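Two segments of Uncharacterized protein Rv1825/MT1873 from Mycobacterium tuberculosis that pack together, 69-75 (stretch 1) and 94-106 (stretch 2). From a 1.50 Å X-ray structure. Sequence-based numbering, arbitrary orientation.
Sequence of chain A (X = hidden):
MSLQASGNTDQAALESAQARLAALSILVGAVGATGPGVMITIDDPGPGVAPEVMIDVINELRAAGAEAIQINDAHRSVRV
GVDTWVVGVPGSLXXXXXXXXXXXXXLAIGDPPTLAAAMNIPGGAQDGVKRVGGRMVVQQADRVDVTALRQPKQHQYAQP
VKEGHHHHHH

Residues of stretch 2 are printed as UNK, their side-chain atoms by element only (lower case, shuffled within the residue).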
ATOM      1  N   ILE A  69      -1.124   7.001 -11.281  1.00 10.99           N
ATOM      2  CA  ILE A  69      -2.339   7.762 -10.989  1.00 10.86           C
ATOM      3  C   ILE A  69      -1.948   9.080 -10.347  1.00 11.06           C
ATOM      4  O   ILE A  69      -1.082   9.122  -9.465  1.00 11.07           O
ATOM      5  CB  ILE A  69      -3.310   6.992 -10.048  1.00 11.18           C
ATOM      6  CG1 ILE A  69      -3.698   5.643 -10.660  1.00 11.74           C
ATOM      7  CG2 ILE A  69      -4.596   7.801  -9.765  1.00 12.64           C
ATOM      8  CD1 ILE A  69      -4.507   4.756  -9.694  1.00 14.05           C
ATOM      9  N   GLN A  70      -2.589  10.158 -10.796  1.00 11.08           N
ATOM     10  CA  GLN A  70      -2.410  11.479 -10.211  1.00 11.40           C
ATOM     11  C   GLN A  70      -3.772  12.085  -9.944  1.00 11.59           C
ATOM     12  O   GLN A  70      -4.665  12.003 -10.768  1.00 10.99           O
ATOM     13  CB  GLN A  70      -1.643  12.352 -11.197  1.00 11.98           C
ATOM     14  CG  GLN A  70      -1.343  13.756 -10.738  1.00 13.33           C
ATOM     15  CD  GLN A  70      -0.394  14.459 -11.669  1.00 13.76           C
ATOM     16  OE1 GLN A  70       0.638  13.913 -12.085  1.00 13.49           O
ATOM     17  NE2 GLN A  70      -0.708  15.708 -11.971  1.00 17.40           N
ATOM     18  N   ILE A  71      -3.939  12.705  -8.775  1.00 11.40           N
ATOM     19  CA  ILE A  71      -5.187  13.404  -8.439  1.00 11.91           C
ATOM     20  C   ILE A  71      -4.905  14.900  -8.403  1.00 12.67           C
ATOM     21  O   ILE A  71      -4.012  15.323  -7.687  1.00 12.16           O
ATOM     22  CB  ILE A  71      -5.737  12.935  -7.090  1.00 12.55           C
ATOM     23  CG1 ILE A  71      -6.013  11.429  -7.145  1.00 15.19           C
ATOM     24  CG2 ILE A  71      -7.018  13.699  -6.730  1.00 13.02           C
ATOM     25  CD1 ILE A  71      -6.355  10.809  -5.812  1.00 17.58           C
ATOM     26  N   ASN A  72      -5.650  15.670  -9.192  1.00 12.98           N
ATOM     27  CA  ASN A  72      -5.502  17.128  -9.281  1.00 14.06           C
ATOM     28  C   ASN A  72      -6.759  17.821  -8.781  1.00 14.11           C
ATOM     29  O   ASN A  72      -7.873  17.301  -8.904  1.00 13.51           O
ATOM     30  CB  ASN A  72      -5.330  17.570 -10.731  1.00 14.97           C
ATOM     31  CG  ASN A  72      -4.003  17.133 -11.369  1.00 16.64           C
ATOM     32  OD1 ASN A  72      -3.043  16.863 -10.690  1.00 17.65           O
ATOM     33  ND2 ASN A  72      -3.950  17.150 -12.703  1.00 20.44           N
ATOM     34  N   ASP A  73      -6.586  19.038  -8.275  1.00 14.33           N
ATOM     35  CA  ASP A  73      -7.689  20.014  -8.268  1.00 15.03           C
ATOM     36  C   ASP A  73      -7.208  21.231  -9.043  1.00 15.54           C
ATOM     37  O   ASP A  73      -6.230  21.132  -9.780  1.00 15.20           O
ATOM     38  CB  ASP A  73      -8.240  20.305  -6.865  1.00 15.28           C
ATOM     39  CG  ASP A  73      -7.352  21.202  -6.016  1.00 16.51           C
ATOM     40  OD1 ASP A  73      -6.193  21.520  -6.377  1.00 15.66           O
ATOM     41  OD2 ASP A  73      -7.841  21.602  -4.930  1.00 19.49           O
ATOM     42  N   ALA A  74      -7.883  22.370  -8.905  1.00 16.19           N
ATOM     43  CA  ALA A  74      -7.518  23.540  -9.694  1.00 17.40           C
ATOM     44  C   ALA A  74      -6.098  24.020  -9.418  1.00 18.52           C
ATOM     45  O   ALA A  74      -5.505  24.690 -10.276  1.00 20.56           O
ATOM     46  CB  ALA A  74      -8.516  24.681  -9.446  1.00 18.28           C
ATOM     47  N   HIS A  75      -5.556  23.718  -8.243  1.00 18.96           N
ATOM     48  CA  HIS A  75      -4.290  24.298  -7.821  1.00 20.72           C
ATOM     49  C   HIS A  75      -3.208  23.312  -7.440  1.00 19.74           C
ATOM     50  O   HIS A  75      -2.041  23.678  -7.443  1.00 20.30           O
ATOM     51  CB  HIS A  75      -4.523  25.197  -6.603  1.00 21.68           C
ATOM     52  CG  HIS A  75      -5.600  26.218  -6.799  1.00 25.79           C
ATOM     53  ND1 HIS A  75      -5.497  27.244  -7.713  1.00 31.27           N
ATOM     54  CD2 HIS A  75      -6.809  26.358  -6.208  1.00 29.00           C
ATOM     55  CE1 HIS A  75      -6.597  27.979  -7.671  1.00 30.64           C
ATOM     56  NE2 HIS A  75      -7.407  27.464  -6.764  1.00 31.11           N
ATOM     57  N   UNK A  94      -8.249  15.717   2.001  1.00 20.90           N
ATOM     58  CA  UNK A  94      -6.804  15.742   2.173  1.00 21.20           C
ATOM     59  C   UNK A  94      -6.254  14.419   1.653  1.00 21.16           C
ATOM     60  O   UNK A  94      -6.564  13.350   2.179  1.00 21.17           O
ATOM     61  c   UNK A  94      -6.390  15.968   3.656  1.00 21.57           C
ATOM     62  c   UNK A  94      -4.882  16.080   3.796  1.00 22.85           C
ATOM     63  o   UNK A  94      -6.995  17.176   4.130  1.00 23.93           O
ATOM     64  N   UNK A  95      -5.453  14.507   0.595  1.00 20.76           N
ATOM     65  CA  UNK A  95      -4.808  13.345  -0.005  1.00 20.31           C
ATOM     66  C   UNK A  95      -3.301  13.472   0.212  1.00 20.63           C
ATOM     67  O   UNK A  95      -2.672  14.399  -0.306  1.00 20.21           O
ATOM     68  c   UNK A  95      -4.577  11.934  -2.078  1.00 20.05           C
ATOM     69  c   UNK A  95      -6.625  13.360  -1.796  1.00 19.85           C
ATOM     70  c   UNK A  95      -5.113  13.247  -1.522  1.00 20.19           C
ATOM     71  N   UNK A  96      -2.724  12.579   1.012  1.00 21.37           N
ATOM     72  CA  UNK A  96      -1.292  12.629   1.341  1.00 22.52           C
ATOM     73  C   UNK A  96      -0.820  14.048   1.731  1.00 23.39           C
ATOM     74  O   UNK A  96       0.146  14.580   1.191  1.00 23.57           O
ATOM     75  c   UNK A  96      -0.747  10.586  -0.057  1.00 23.16           C
ATOM     76  o   UNK A  96      -0.334  10.063  -1.112  1.00 23.14           O
ATOM     77  o   UNK A  96      -1.378   9.945   0.811  1.00 25.28           O
ATOM     78  c   UNK A  96      -0.474  12.060   0.175  1.00 22.51           C
ATOM     79  N   UNK A  97      -1.556  14.648   2.663  1.00 25.04           N
ATOM     80  CA  UNK A  97      -1.288  15.988   3.225  1.00 26.16           C
ATOM     81  C   UNK A  97      -1.736  17.157   2.359  1.00 25.97           C
ATOM     82  O   UNK A  97      -1.725  18.296   2.833  1.00 27.08           O
ATOM     83  c   UNK A  97       0.822  15.023   4.320  1.00 27.31           C
ATOM     84  o   UNK A  97       0.975  16.619   2.478  1.00 28.52           O
ATOM     85  c   UNK A  97       0.207  16.240   3.627  1.00 26.54           C
ATOM     86  N   UNK A  98      -2.129  16.912   1.109  1.00 24.85           N
ATOM     87  CA  UNK A  98      -2.596  17.992   0.251  1.00 24.61           C
ATOM     88  C   UNK A  98      -4.106  18.114   0.291  1.00 23.17           C
ATOM     89  O   UNK A  98      -4.830  17.154   0.008  1.00 22.15           O
ATOM     90  c   UNK A  98      -2.116  17.786  -1.181  1.00 24.70           C
ATOM     91  c   UNK A  98       1.351  18.123  -2.748  1.00 30.80           C
ATOM     92  c   UNK A  98      -0.155  18.151  -2.656  1.00 30.07           C
ATOM     93  c   UNK A  98      -0.608  17.779  -1.282  1.00 27.58           C
ATOM     94  n   UNK A  98       1.783  18.101  -4.158  1.00 32.43           N
ATOM     95  N   UNK A  99      -4.580  19.308   0.645  1.00 22.30           N
ATOM     96  CA  UNK A  99      -6.001  19.579   0.724  1.00 22.04           C
ATOM     97  C   UNK A  99      -6.505  19.980  -0.658  1.00 21.32           C
ATOM     98  O   UNK A  99      -6.006  20.934  -1.269  1.00 21.77           O
ATOM     99  c   UNK A  99      -6.328  20.672   1.770  1.00 22.42           C
ATOM    100  c   UNK A  99      -5.744  20.289   3.151  1.00 23.50           C
ATOM    101  c   UNK A  99      -7.830  20.891   1.840  1.00 23.59           C
ATOM    102  N   UNK A 100      -7.487  19.221  -1.144  1.00 19.50           N
ATOM    103  CA  UNK A 100      -8.058  19.393  -2.467  1.00 18.73           C
ATOM    104  C   UNK A 100      -9.531  19.740  -2.358  1.00 18.18           C
ATOM    105  O   UNK A 100     -10.231  19.256  -1.454  1.00 18.61           O
ATOM    106  c   UNK A 100      -6.610  16.291  -4.395  1.00 19.51           C
ATOM    107  c   UNK A 100      -6.535  17.494  -3.457  1.00 18.92           C
ATOM    108  c   UNK A 100      -5.544  18.509  -3.999  1.00 19.64           C
ATOM    109  c   UNK A 100      -7.929  18.087  -3.271  1.00 17.90           C
ATOM    110  N   UNK A 101     -10.012  20.562  -3.283  1.00 17.92           N
ATOM    111  CA  UNK A 101     -11.422  20.923  -3.368  1.00 18.18           C
ATOM    112  C   UNK A 101     -11.937  20.748  -4.783  1.00 17.52           C
ATOM    113  O   UNK A 101     -11.179  20.891  -5.742  1.00 17.82           O
ATOM    114  c   UNK A 101     -11.615  22.370  -2.918  1.00 19.01           C
ATOM    115  o   UNK A 101     -11.238  22.465  -1.562  1.00 23.34           O
ATOM    116  N   UNK A 102     -13.227  20.424  -4.935  1.00 16.37           N
ATOM    117  CA  UNK A 102     -13.718  20.121  -6.283  1.00 16.36           C
ATOM    118  C   UNK A 102     -13.828  21.358  -7.181  1.00 16.38           C
ATOM    119  O   UNK A 102     -13.920  22.500  -6.668  1.00 17.40           O
ATOM    120  c   UNK A 102     -15.506  20.047  -4.708  1.00 16.21           C
ATOM    121  c   UNK A 102     -14.270  20.255  -3.905  1.00 16.60           C
ATOM    122  c   UNK A 102     -15.089  19.485  -6.041  1.00 17.04           C
ATOM    123  N   UNK A 103     -13.831  21.167  -8.507  1.00 15.84           N
ATOM    124  CA  UNK A 103     -13.820  19.858  -9.181  1.00 14.85           C
ATOM    125  C   UNK A 103     -12.458  19.180  -9.141  1.00 14.33           C
ATOM    126  O   UNK A 103     -11.436  19.839  -8.987  1.00 13.90           O
ATOM    127  c   UNK A 103     -13.972  22.275  -9.467  1.00 16.37           C
ATOM    128  c   UNK A 103     -14.230  20.194 -10.619  1.00 15.35           C
ATOM    129  c   UNK A 103     -13.817  21.614 -10.811  1.00 16.08           C
ATOM    130  N   UNK A 104     -12.480  17.854  -9.246  1.00 12.64           N
ATOM    131  CA  UNK A 104     -11.263  17.052  -9.235  1.00 12.06           C
ATOM    132  C   UNK A 104     -10.984  16.491 -10.625  1.00 12.13           C
ATOM    133  O   UNK A 104     -11.909  16.245 -11.395  1.00 12.62           O
ATOM    134  c   UNK A 104     -11.109  16.940  -5.980  1.00 14.60           C
ATOM    135  c   UNK A 104     -11.550  17.266  -4.716  1.00 15.63           C
ATOM    136  c   UNK A 104     -13.157  15.826  -6.424  1.00 14.12           C
ATOM    137  c   UNK A 104     -11.398  15.873  -8.256  1.00 12.37           C
ATOM    138  c   UNK A 104     -11.905  16.233  -6.860  1.00 12.24           C
ATOM    139  c   UNK A 104     -12.791  16.885  -4.311  1.00 15.59           C
ATOM    140  c   UNK A 104     -13.616  16.149  -5.150  1.00 14.82           C
ATOM    141  o   UNK A 104     -13.205  17.207  -3.026  1.00 16.92           O
ATOM    142  N   UNK A 105      -9.709  16.254 -10.904  1.00 12.49           N
ATOM    143  CA  UNK A 105      -9.282  15.586 -12.149  1.00 13.88           C
ATOM    144  C   UNK A 105      -8.369  14.450 -11.750  1.00 13.77           C
ATOM    145  O   UNK A 105      -7.420  14.654 -10.997  1.00 16.14           O
ATOM    146  c   UNK A 105      -8.532  16.580 -13.053  1.00 14.78           C
ATOM    147  o   UNK A 105      -8.383  16.085 -14.382  1.00 20.06           O
ATOM    148  N   UNK A 106      -8.662  13.246 -12.225  1.00 11.81           N
ATOM    149  CA  UNK A 106      -7.817  12.094 -11.934  1.00 11.25           C
ATOM    150  C   UNK A 106      -7.243  11.598 -13.242  1.00 10.46           C
ATOM    151  O   UNK A 106      -7.991  11.331 -14.173  1.00 11.99           O
ATOM    152  c   UNK A 106      -7.628   9.795 -10.926  1.00 13.08           C
ATOM    153  c   UNK A 106      -9.210  11.490  -9.910  1.00 12.46           C
ATOM    154  c   UNK A 106      -8.570  10.962 -11.210  1.00 11.29           C
ATOM    155  c   UNK A 106     -10.665  11.914 -10.063  1.00 16.26           C
TER
HETATM  156  O   HOH W   1      -5.935  17.435 -14.975  1.00 25.89           O
HETATM  157  O   HOH W   2     -10.699  22.445  -8.211  1.00 23.79           O

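Position 94 has one carbon carrying an oxygen and a carbon, out of reach of stretch 1: T94, whose branched side chain suits a strand. At position 95 one carbon carries two others, the valine pattern, and CA-to-CB points toward stretch 1. V95 CG1 lies 4.3 Å from I71 CD1, an apolar contact in a buried place.

Position 96 has two carbons, the second bearing two oxygens, hence D96. Its phi and psi are both positive, as a type I' turn requires, and its carboxylate is hydrogen-bonded elsewhere in the structure. Position 97 again has a carbon carrying an oxygen and a carbon; T97 is exposed, and its OG1 donates to D96 O at 2.5 Å. Four carbons in a row ending in nitrogen make position 98 K98, a long, charged chain suited to an exposed site. It closes the turn through two backbone bonds, V95 N to K98 O (2.8 Å) and K98 N to V95 O (2.9 Å).

Position 99 has three carbons, forked at the first: V99, whose CA-to-CB bond points away from stretch 1; its beta-branched chain suits a strand. Position 100 has four carbons forked at the second: L100, whose CD1 reaches to 3.5 Å from I71 CG2, filling buried apolar space. Position 101 has one carbon and one oxygen: S101. S101 N donates to D73 OD2 at 2.9 Å, a backbone bond that needs an N-H, not a particular side chain; the serine hydroxyl is hydrogen-bonded elsewhere in the structure.

Positions 102 and 103 each have three carbons closing a ring onto the backbone nitrogen. P102 and P103 are joined by a cis peptide bond, a form that proline tolerates better than other residues. P103 O accepts from water 2 (2.8 Å), which accepts from A74 N (2.9 Å).

At position 104 a carbon leads to a six-carbon ring bearing an oxygen: Y104. N72 O lies at the ring's edge and 3.4 Å from Y104 CA, in a CA-H...O contact. A carbon and an oxygen make position 105 S105; its OG lies 2.9 Å from water 1, and that water accepts a hydrogen bond from N72 ND2 at 3.0 Å, so a polar pair shares a partly exposed face. Position 106 has four carbons forked at the first, one arm longer: I106, its CG2 3.8 Å from I69 CG2 and its CG1 4.2 Å from I71 CG1.

The contact rests on an antiparallel pairing. N72 N donates to S105 O (2.7 Å) and S105 N to N72 O (2.9 Å), while I71 and I106 form the adjacent non-hydrogen-bonded pair. I71 meets V95, L100 and I106 in apolar packing; beyond the paired strands, D73 anchors the loop at S101.

Stretch 2 94-106: TVDTKVLSPPYSI
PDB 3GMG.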